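PDB 1O1Z: glycerophosphodiester phosphodiesterase, which belongs to the glycerophosphoryl diester phosphodiesterase family, whose members are built on the TIM-barrel fold. Local coordinates for residues A[47-52]-A[73-78]; A[105-110]-A[128-133]; A[145-150]-A[171-176]. One frame throughout, in Å; residues are numbered along the deposited sequence. Where two conformers were deposited one is given.

Contact 1. Residues A[47-52]-A[73-78]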
loop_
_atom_site.group_PDB
_atom_site.type_symbol
_atom_site.label_atom_id
_atom_site.label_comp_id
_atom_site.label_asym_id
_atom_site.label_seq_id
_atom_site.Cartn_x
_atom_site.Cartn_y
_atom_site.Cartn_z
ATOM N N ASP A 47 3.732 -4.833 -1.646
ATOM C CA ASP A 47 5.061 -4.273 -1.587
ATOM C C ASP A 47 5.902 -4.813 -2.727
ATOM O O ASP A 47 5.876 -6.013 -2.951
ATOM C CB ASP A 47 5.717 -4.721 -0.296
ATOM C CG ASP A 47 4.852 -4.426 0.891
ATOM O OD1 ASP A 47 4.262 -5.348 1.525
ATOM O OD2 ASP A 47 4.613 -3.225 1.172
ATOM N N VAL A 48 6.643 -3.940 -3.420
ATOM C CA VAL A 48 7.447 -4.355 -4.563
ATOM C C VAL A 48 8.924 -4.034 -4.439
ATOM O O VAL A 48 9.330 -2.991 -3.898
ATOM C CB VAL A 48 6.908 -3.813 -5.919
ATOM C CG1 VAL A 48 5.544 -4.383 -6.216
ATOM C CG2 VAL A 48 6.906 -2.299 -5.991
ATOM N N ARG A 49 9.718 -4.962 -5.001
ATOM C CA ARG A 49 11.170 -4.925 -5.004
ATOM C C ARG A 49 11.671 -5.549 -6.308
ATOM O O ARG A 49 10.890 -6.120 -7.075
ATOM C CB ARG A 49 11.723 -5.762 -3.854
ATOM C CG ARG A 49 11.394 -5.204 -2.483
ATOM C CD ARG A 49 12.010 -6.038 -1.381
ATOM N NE ARG A 49 11.791 -5.408 -0.101
ATOM C CZ ARG A 49 12.540 -4.471 0.441
ATOM N NH1 ARG A 49 13.636 -4.005 -0.159
ATOM N NH2 ARG A 49 12.220 -3.992 1.643
ATOM N N LEU A 50 12.967 -5.458 -6.542
ATOM C CA LEU A 50 13.563 -6.108 -7.712
ATOM C C LEU A 50 14.297 -7.391 -7.394
ATOM O O LEU A 50 15.037 -7.503 -6.407
ATOM C CB LEU A 50 14.589 -5.227 -8.396
ATOM C CG LEU A 50 14.128 -3.986 -9.088
ATOM C CD1 LEU A 50 15.342 -3.377 -9.820
ATOM C CD2 LEU A 50 12.971 -4.236 -10.034
ATOM N N SER A 51 14.113 -8.355 -8.297
ATOM C CA SER A 51 14.905 -9.563 -8.318
ATOM C C SER A 51 16.247 -9.288 -8.989
ATOM O O SER A 51 16.488 -8.193 -9.535
ATOM C CB SER A 51 14.164 -10.649 -9.112
ATOM O OG SER A 51 14.066 -10.247 -10.476
ATOM N N LYS A 52 17.111 -10.295 -8.953
ATOM C CA LYS A 52 18.441 -10.175 -9.543
ATOM C C LYS A 52 18.367 -9.866 -11.028
ATOM O O LYS A 52 19.229 -9.130 -11.554
ATOM C CB LYS A 52 19.256 -11.433 -9.329
ATOM C CG LYS A 52 20.671 -11.305 -9.919
ATOM C CD LYS A 52 21.648 -12.233 -9.248
ATOM C CE LYS A 52 23.054 -12.046 -9.802
ATOM N NZ LYS A 52 23.934 -13.205 -9.466
ATOM N N LYS A 73 18.565 -12.896 -0.147
ATOM C CA LYS A 73 18.001 -11.614 -0.525
ATOM C C LYS A 73 17.276 -11.701 -1.861
ATOM O O LYS A 73 17.740 -12.333 -2.794
ATOM C CB LYS A 73 19.072 -10.523 -0.626
ATOM C CG LYS A 73 19.687 -10.132 0.689
ATOM C CD LYS A 73 20.767 -9.102 0.460
ATOM C CE LYS A 73 21.410 -8.667 1.760
ATOM N NZ LYS A 73 20.493 -7.801 2.539
ATOM N N ILE A 74 16.164 -11.003 -1.961
ATOM C CA ILE A 74 15.380 -10.934 -3.192
ATOM C C ILE A 74 16.263 -10.512 -4.374
ATOM O O ILE A 74 16.180 -11.078 -5.474
ATOM C CB ILE A 74 14.175 -9.963 -3.018
ATOM C CG1 ILE A 74 13.222 -10.401 -1.885
ATOM C CG2 ILE A 74 13.417 -9.763 -4.322
ATOM C CD1 ILE A 74 12.665 -11.752 -2.035
ATOM N N ARG A 75 17.125 -9.511 -4.170
ATOM C CA ARG A 75 17.907 -8.981 -5.283
ATOM C C ARG A 75 19.083 -9.874 -5.682
ATOM O O ARG A 75 19.756 -9.587 -6.676
ATOM C CB ARG A 75 18.390 -7.563 -5.005
ATOM C CG ARG A 75 19.416 -7.412 -3.903
ATOM C CD ARG A 75 19.823 -5.945 -3.682
ATOM N NE ARG A 75 18.700 -5.216 -3.119
ATOM C CZ ARG A 75 18.449 -5.064 -1.811
ATOM N NH1 ARG A 75 19.268 -5.551 -0.898
ATOM N NH2 ARG A 75 17.343 -4.420 -1.425
ATOM N N ASP A 76 19.323 -10.930 -4.914
ATOM C CA ASP A 76 20.422 -11.850 -5.139
ATOM C C ASP A 76 19.954 -13.092 -5.911
ATOM O O ASP A 76 20.785 -13.932 -6.265
ATOM C CB ASP A 76 21.022 -12.283 -3.800
ATOM C CG ASP A 76 21.923 -11.229 -3.158
ATOM O OD1 ASP A 76 22.246 -10.201 -3.782
ATOM O OD2 ASP A 76 22.377 -11.388 -2.012
ATOM N N ALA A 77 18.653 -13.219 -6.131
ATOM C CA ALA A 77 18.084 -14.387 -6.803
ATOM C C ALA A 77 17.209 -13.941 -7.962
ATOM O O ALA A 77 16.542 -12.904 -7.896
ATOM C CB ALA A 77 17.272 -15.202 -5.831
ATOM N N THR A 78 17.173 -14.746 -9.029
ATOM C CA THR A 78 16.234 -14.501 -10.111
ATOM C C THR A 78 14.802 -14.851 -9.685
ATOM O O THR A 78 14.571 -15.578 -8.704
ATOM C CB THR A 78 16.585 -15.342 -11.350
ATOM O OG1 THR A 78 16.428 -16.735 -11.021
ATOM C CG2 THR A 78 18.044 -15.144 -11.769
HETATM O O HOH W 1 16.280 -3.166 1.174
HETATM O O HOH W 2 23.511 -13.451 -6.617
#
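Lys52 reaches Ala77 through its backbone and lays its side chain against the carbonyls of Arg75 and Asp76, so that one residue follows most of the turn opposite. Its N donates to Ala77 O at 2.9 Å, in a bond almost straight at hydrogen (170°) although the N sits above the carbonyl plane. CB lies 3.3 Å from Arg75 O. CG stands anti to the backbone N (chi1 -179°), and the chain, extended beyond it, brings CD to 3.5 Å from Asp76 O. The ammonium, beyond these, donates to a water that in turn donates to Asp76 O.

Arg75 and Ile74, in the 3-10 segment 74-76, take up the end of strand 43-50. Leu50 O faces both, 3.4 Å from Arg75 CA and 3.5 Å from Ile74 CG2. In return Ile74 O receives the CA-H of Ser51 at a CA-to-O distance of 3.5 Å. Farther along, the side chain of Ile74 also packs on Leu82 of helix 79-85.

The guanidinium of Arg75 meets that of Arg49 with NH2 3.9 Å from NH1, the planes 71° apart rather than stacked. A water accepts from the same two nitrogens, 3.1 Å from each, lying in plane at the edge of the Arg75 group. Glu112 forms salt bridges with both, Glu62 pairs with Arg75 NH1, and His60 O takes Arg49 NH2. The chemistry is therefore split: a single backbone hydrogen bond and several CA-H...O contacts join the strand end to the turn, while two like charges are brought close together at the side, where shared water and the carboxylate of Glu112 would be expected to offset their repulsion.

Contact 2. Residues A[105-110]-A[128-133]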
loop_
_atom_site.group_PDB
_atom_site.type_symbol
_atom_site.label_atom_id
_atom_site.label_comp_id
_atom_site.label_asym_id
_atom_site.label_seq_id
_atom_site.Cartn_x
_atom_site.Cartn_y
_atom_site.Cartn_z
ATOM N N ILE A 105 -8.739 -1.882 -6.710
ATOM C CA ILE A 105 -7.583 -1.014 -6.499
ATOM C C ILE A 105 -6.387 -1.843 -6.105
ATOM O O ILE A 105 -6.491 -2.745 -5.246
ATOM C CB ILE A 105 -7.915 0.005 -5.382
ATOM C CG1 ILE A 105 -9.080 0.896 -5.834
ATOM C CG2 ILE A 105 -6.694 0.778 -4.913
ATOM C CD1 ILE A 105 -9.695 1.703 -4.716
ATOM N N ILE A 106 -5.231 -1.506 -6.654
ATOM C CA ILE A 106 -3.979 -2.042 -6.146
ATOM C C ILE A 106 -3.090 -0.883 -5.705
ATOM O O ILE A 106 -2.719 -0.028 -6.518
ATOM C CB ILE A 106 -3.239 -2.912 -7.163
ATOM C CG1 ILE A 106 -4.107 -4.090 -7.626
ATOM C CG2 ILE A 106 -1.975 -3.466 -6.563
ATOM C CD1 ILE A 106 -3.483 -4.874 -8.782
ATOM N N ASN A 107 -2.800 -0.837 -4.424
ATOM C CA ASN A 107 -1.894 0.131 -3.834
ATOM C C ASN A 107 -0.531 -0.524 -3.796
ATOM O O ASN A 107 -0.311 -1.446 -3.038
ATOM C CB ASN A 107 -2.379 0.534 -2.443
ATOM C CG ASN A 107 -1.411 1.351 -1.679
ATOM O OD1 ASN A 107 -1.455 1.329 -0.445
ATOM N ND2 ASN A 107 -0.545 2.104 -2.363
ATOM N N ILE A 108 0.357 -0.067 -4.677
ATOM C CA ILE A 108 1.708 -0.598 -4.787
ATOM C C ILE A 108 2.650 0.251 -3.969
ATOM O O ILE A 108 2.901 1.391 -4.321
ATOM C CB ILE A 108 2.141 -0.582 -6.273
ATOM C CG1 ILE A 108 1.198 -1.402 -7.151
ATOM C CG2 ILE A 108 3.562 -1.079 -6.449
ATOM C CD1 ILE A 108 1.367 -1.172 -8.630
ATOM N N GLU A 109 3.195 -0.311 -2.892
ATOM C CA GLU A 109 4.202 0.371 -2.103
ATOM C C GLU A 109 5.557 0.047 -2.695
ATOM O O GLU A 109 5.985 -1.108 -2.735
ATOM C CB GLU A 109 4.154 0.018 -0.615
ATOM C CG GLU A 109 5.238 0.790 0.134
ATOM C CD GLU A 109 5.388 0.516 1.610
ATOM O OE1 GLU A 109 4.505 -0.108 2.224
ATOM O OE2 GLU A 109 6.445 0.930 2.151
ATOM N N ILE A 110 6.259 1.088 -3.110
ATOM C CA ILE A 110 7.586 0.949 -3.679
ATOM C C ILE A 110 8.578 0.864 -2.534
ATOM O O ILE A 110 8.764 1.834 -1.786
ATOM C CB ILE A 110 7.940 2.160 -4.539
ATOM C CG1 ILE A 110 6.835 2.519 -5.527
ATOM C CG2 ILE A 110 9.287 1.888 -5.213
ATOM C CD1 ILE A 110 6.718 1.585 -6.615
ATOM N N ASN A 128 -6.560 1.949 -11.969
ATOM C CA ASN A 128 -6.855 1.758 -10.541
ATOM C C ASN A 128 -5.641 1.354 -9.708
ATOM O O ASN A 128 -5.732 0.510 -8.824
ATOM C CB ASN A 128 -8.044 0.811 -10.340
ATOM C CG ASN A 128 -9.365 1.520 -10.547
ATOM O OD1 ASN A 128 -9.555 2.647 -10.032
ATOM N ND2 ASN A 128 -10.288 0.874 -11.222
ATOM N N LEU A 129 -4.533 2.031 -9.939
ATOM C CA LEU A 129 -3.330 1.881 -9.151
ATOM C C LEU A 129 -3.083 3.120 -8.315
ATOM O O LEU A 129 -3.356 4.255 -8.765
ATOM C CB LEU A 129 -2.125 1.667 -10.053
ATOM C CG LEU A 129 -2.231 0.470 -10.954
ATOM C CD1 LEU A 129 -1.009 0.379 -11.824
ATOM C CD2 LEU A 129 -2.432 -0.838 -10.169
ATOM N N ILE A 130 -2.587 2.908 -7.103
ATOM C CA ILE A 130 -2.064 3.963 -6.254
ATOM C C ILE A 130 -0.643 3.577 -5.877
ATOM O O ILE A 130 -0.433 2.501 -5.329
ATOM C CB ILE A 130 -2.883 4.134 -4.959
ATOM C CG1 ILE A 130 -4.334 4.465 -5.246
ATOM C CG2 ILE A 130 -2.265 5.243 -4.101
ATOM C CD1 ILE A 130 -5.257 4.255 -4.014
ATOM N N PHE A 131 0.335 4.419 -6.205
ATOM C CA PHE A 131 1.744 4.186 -5.842
ATOM C C PHE A 131 2.027 4.896 -4.549
ATOM O O PHE A 131 1.727 6.080 -4.421
ATOM C CB PHE A 131 2.681 4.712 -6.934
ATOM C CG PHE A 131 2.375 4.114 -8.281
ATOM C CD1 PHE A 131 2.786 2.805 -8.572
ATOM C CD2 PHE A 131 1.625 4.807 -9.219
ATOM C CE1 PHE A 131 2.472 2.246 -9.834
ATOM C CE2 PHE A 131 1.316 4.224 -10.444
ATOM C CZ PHE A 131 1.762 2.927 -10.726
ATOM N N SER A 132 2.626 4.217 -3.589
ATOM C CA SER A 132 2.970 4.862 -2.354
ATOM C C SER A 132 4.389 4.506 -1.964
ATOM O O SER A 132 5.002 3.559 -2.479
ATOM C CB SER A 132 1.998 4.490 -1.236
ATOM O OG SER A 132 1.955 3.082 -1.032
ATOM N N SER A 133 4.931 5.320 -1.071
ATOM C CA SER A 133 6.287 5.135 -0.582
ATOM C C SER A 133 6.517 6.054 0.598
ATOM O O SER A 133 5.919 7.136 0.703
ATOM C CB SER A 133 7.320 5.438 -1.675
ATOM O OG SER A 133 8.652 5.203 -1.217
HETATM O O HOH W 3 0.418 2.400 1.186
HETATM O O HOH W 4 8.173 2.692 0.981
HETATM O O HOH W 5 10.499 3.863 -2.350
#
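The pairing of Ile106 with Leu129 and of Ile108 with Phe131 belongs to a beta-alpha-beta unit, strand 105-110, helix 116-123 and strand 129-133, whose two strands lie side by side in parallel. Their ladder alternates regularly: Ile106 N donates to Asn128 O and Ile106 O accepts from Ile130 N, then Ile108 N and O do the same with Ile130 O and Ser132 N, and Ile110 N closes on Ser132 O (2.8 Å).

Asn107 adds a side-chain link to this ladder. CG stands anti to the backbone N (chi1 171°), and the end of the side chain comes nearer the neighbouring strand, where ND2 donates twice: to Ser132 OG at 3.0 Å and to Ile130 O, also at 3.0 Å. Ile130 O lies in the amide plane of Asn107, but ND2 stands above the carbonyl plane of Ile130, whose O already takes Ile108 N. A water donates to Asn107 OD1 and bonds to Ser132 OG, so both ends of the amide are engaged and its rotation should be well fixed. Glu109 and Ser132 share this face with Asn107 and Ile130; Glu109 is salt-bridged to Lys111, and His176 touches Asn107, Ile130 and Ser132.

The other face is apolar. Leu129 CD2 rests 3.7 Å from Ile106 CB, and Ile108 CD1 lies 3.8 Å from Phe131 CE1, their side chains running side by side. Leu129 and Phe131 touch helix 116-123, and the side chain of Leu129 comes about 4 Å from a sodium ion held by Ser123 and Arg126. A mostly polar face, with Ile130 among it, and an apolar face packed on the helix are consistent with the inner and outer sides of a TIM-barrel wall.

Contact 3. Residues A[145-150]-A[171-176]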
loop_
_atom_site.group_PDB
_atom_site.type_symbol
_atom_site.label_atom_id
_atom_site.label_comp_id
_atom_site.label_asym_id
_atom_site.label_seq_id
_atom_site.Cartn_x
_atom_site.Cartn_y
_atom_site.Cartn_z
ATOM N N GLY A 145 1.877 12.576 -12.747
ATOM C CA GLY A 145 0.970 12.000 -13.730
ATOM C C GLY A 145 0.409 10.624 -13.411
ATOM O O GLY A 145 -0.239 9.988 -14.251
ATOM N N THR A 146 0.643 10.154 -12.193
ATOM C CA THR A 146 0.030 8.952 -11.639
ATOM C C THR A 146 -0.606 9.338 -10.308
ATOM O O THR A 146 -0.308 10.421 -9.764
ATOM C CB THR A 146 1.052 7.827 -11.361
ATOM O OG1 THR A 146 1.851 8.129 -10.189
ATOM C CG2 THR A 146 2.016 7.596 -12.516
ATOM N N LYS A 147 -1.447 8.457 -9.772
ATOM C CA LYS A 147 -1.976 8.606 -8.414
ATOM C C LYS A 147 -0.945 8.113 -7.435
ATOM O O LYS A 147 -0.574 6.931 -7.460
ATOM C CB LYS A 147 -3.234 7.773 -8.192
ATOM C CG LYS A 147 -4.353 8.124 -9.077
ATOM C CD LYS A 147 -5.720 7.756 -8.498
ATOM C CE LYS A 147 -5.883 6.361 -8.096
ATOM N NZ LYS A 147 -6.039 5.422 -9.220
ATOM N N TYR A 148 -0.465 8.988 -6.578
ATOM C CA TYR A 148 0.430 8.567 -5.548
ATOM C C TYR A 148 0.040 9.104 -4.220
ATOM O O TYR A 148 -0.665 10.113 -4.107
ATOM C CB TYR A 148 1.876 8.872 -5.859
ATOM C CG TYR A 148 2.301 10.307 -5.967
ATOM C CD1 TYR A 148 2.578 11.076 -4.829
ATOM C CD2 TYR A 148 2.594 10.855 -7.202
ATOM C CE1 TYR A 148 3.067 12.386 -4.949
ATOM C CE2 TYR A 148 3.114 12.135 -7.328
ATOM C CZ TYR A 148 3.349 12.900 -6.186
ATOM O OH TYR A 148 3.872 14.159 -6.351
ATOM N N GLY A 149 0.513 8.356 -3.222
ATOM C CA GLY A 149 0.219 8.624 -1.861
ATOM C C GLY A 149 1.481 8.625 -1.031
ATOM O O GLY A 149 2.321 7.717 -1.093
ATOM N N TYR A 150 1.611 9.657 -0.223
ATOM C CA TYR A 150 2.723 9.731 0.702
ATOM C C TYR A 150 2.455 8.819 1.891
ATOM O O TYR A 150 1.440 8.979 2.553
ATOM C CB TYR A 150 2.849 11.142 1.245
ATOM C CG TYR A 150 3.252 12.235 0.273
ATOM C CD1 TYR A 150 4.030 11.982 -0.858
ATOM C CD2 TYR A 150 2.925 13.555 0.562
ATOM C CE1 TYR A 150 4.475 13.040 -1.667
ATOM C CE2 TYR A 150 3.340 14.583 -0.239
ATOM C CZ TYR A 150 4.080 14.318 -1.359
ATOM O OH TYR A 150 4.485 15.373 -2.173
ATOM N N ARG A 171 0.511 18.215 -4.554
ATOM C CA ARG A 171 -0.810 17.634 -4.755
ATOM C C ARG A 171 -0.777 16.124 -4.947
ATOM O O ARG A 171 -1.193 15.600 -5.998
ATOM C CB ARG A 171 -1.509 18.322 -5.936
ATOM C CG ARG A 171 -1.392 19.864 -5.937
ATOM C CD ARG A 171 -0.206 20.421 -6.757
ATOM N NE ARG A 171 -0.241 19.952 -8.146
ATOM C CZ ARG A 171 0.802 19.829 -8.952
ATOM N NH1 ARG A 171 0.597 19.394 -10.193
ATOM N NH2 ARG A 171 2.040 20.125 -8.560
ATOM N N PRO A 172 -0.335 15.391 -3.930
ATOM C CA PRO A 172 -0.497 13.936 -3.969
ATOM C C PRO A 172 -1.975 13.600 -4.038
ATOM O O PRO A 172 -2.842 14.312 -3.520
ATOM C CB PRO A 172 0.098 13.468 -2.634
ATOM C CG PRO A 172 -0.121 14.639 -1.730
ATOM C CD PRO A 172 0.160 15.848 -2.615
ATOM N N TYR A 173 -2.299 12.469 -4.665
ATOM C CA TYR A 173 -3.656 11.972 -4.658
ATOM C C TYR A 173 -4.117 11.644 -3.244
ATOM O O TYR A 173 -5.249 11.900 -2.883
ATOM C CB TYR A 173 -3.737 10.699 -5.527
ATOM C CG TYR A 173 -5.012 9.942 -5.412
ATOM C CD1 TYR A 173 -6.186 10.422 -5.990
ATOM C CD2 TYR A 173 -5.051 8.737 -4.716
ATOM C CE1 TYR A 173 -7.366 9.704 -5.876
ATOM C CE2 TYR A 173 -6.217 8.019 -4.610
ATOM C CZ TYR A 173 -7.380 8.516 -5.170
ATOM O OH TYR A 173 -8.557 7.786 -5.067
ATOM N N SER A 174 -3.236 11.016 -2.470
ATOM C CA SER A 174 -3.613 10.481 -1.161
ATOM C C SER A 174 -2.490 10.666 -0.141
ATOM O O SER A 174 -1.317 10.905 -0.482
ATOM C CB SER A 174 -3.966 9.008 -1.292
ATOM O OG SER A 174 -2.924 8.266 -1.900
ATOM N N LEU A 175 -2.890 10.576 1.120
ATOM C CA LEU A 175 -1.969 10.545 2.249
ATOM C C LEU A 175 -2.291 9.297 3.045
ATOM O O LEU A 175 -3.448 9.041 3.334
ATOM C CB LEU A 175 -2.148 11.761 3.127
ATOM C CG LEU A 175 -1.885 13.093 2.430
ATOM C CD1 LEU A 175 -2.279 14.266 3.329
ATOM C CD2 LEU A 175 -0.418 13.232 2.028
ATOM N N HIS A 176 -1.256 8.519 3.347
ATOM C CA HIS A 176 -1.403 7.230 4.009
ATOM C C HIS A 176 -0.775 7.387 5.373
ATOM O O HIS A 176 0.443 7.384 5.511
ATOM C CB HIS A 176 -0.696 6.149 3.186
ATOM C CG HIS A 176 -1.261 5.967 1.808
ATOM N ND1 HIS A 176 -1.195 4.766 1.137
ATOM C CD2 HIS A 176 -1.896 6.832 0.970
ATOM C CE1 HIS A 176 -1.762 4.898 -0.057
ATOM N NE2 HIS A 176 -2.187 6.146 -0.188
HETATM O O HOH W 6 -0.765 11.903 -7.332
#
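His176 N donates to Tyr150 O at 2.8 Å with an angle of 166° at hydrogen, and two longer bonds precede it: Ser174 N to Tyr148 O and Tyr150 N to Ser174 O, both 3.2 Å. Within the second strand Ser174 OG and His176 NE2 are hydrogen-bonded at 2.8 Å, and Gly149 leaves room for this pair, its CA lying 3.2 Å from Ser174 OG. Ahead of the first of these bonds along the chain, a water donates to Thr146 O and accepts from the amides of Tyr148 and Tyr173, bridging the two segments just ahead of the strands.

The strands belong to a beta-alpha-beta crossover, strand 148-151, helix 160-170 and strand 174-178, in the parallel barrel. On the helix side Pro172 CB sits over the centre of the Tyr150 ring, 4.2 Å from its centroid, while Leu175 CD2 approaches Tyr150 CD2 to 3.7 Å; Tyr150 OH bonds to Asp140.

Lys147 and Tyr173 point the same way. CD of the lysine lies over the middle of the tyrosine ring, 3.6 Å from the centroid, in a CH-pi contact. The chain is bent at chi3 and chi4, and NZ donates to Leu129 O of the neighbouring strand.

In the fold
The contacts come in series along the chain, each closing before the next opens, and all reach the same sheet. Contacts 2 and 3 have centres about 9 Å apart and are stitched together where strands 129-133 and 148-151 adjoin, Phe131 probably hydrogen-bonding to Lys147 and Gly149. Contact 1 lies about 18 Å from contact 2, centre to centre, yet its strand 43-50 borders strand 105-110, with Val48 packed on Ile108 and Ile110. From contact 3 it is about 25 Å away and does not touch. Contacts 2 and 3 each close a beta-alpha-beta unit of the barrel, with helix 136-142 between the units, while contact 1 ties an excursion between strands 43-50 and 105-110 to the barrel wall.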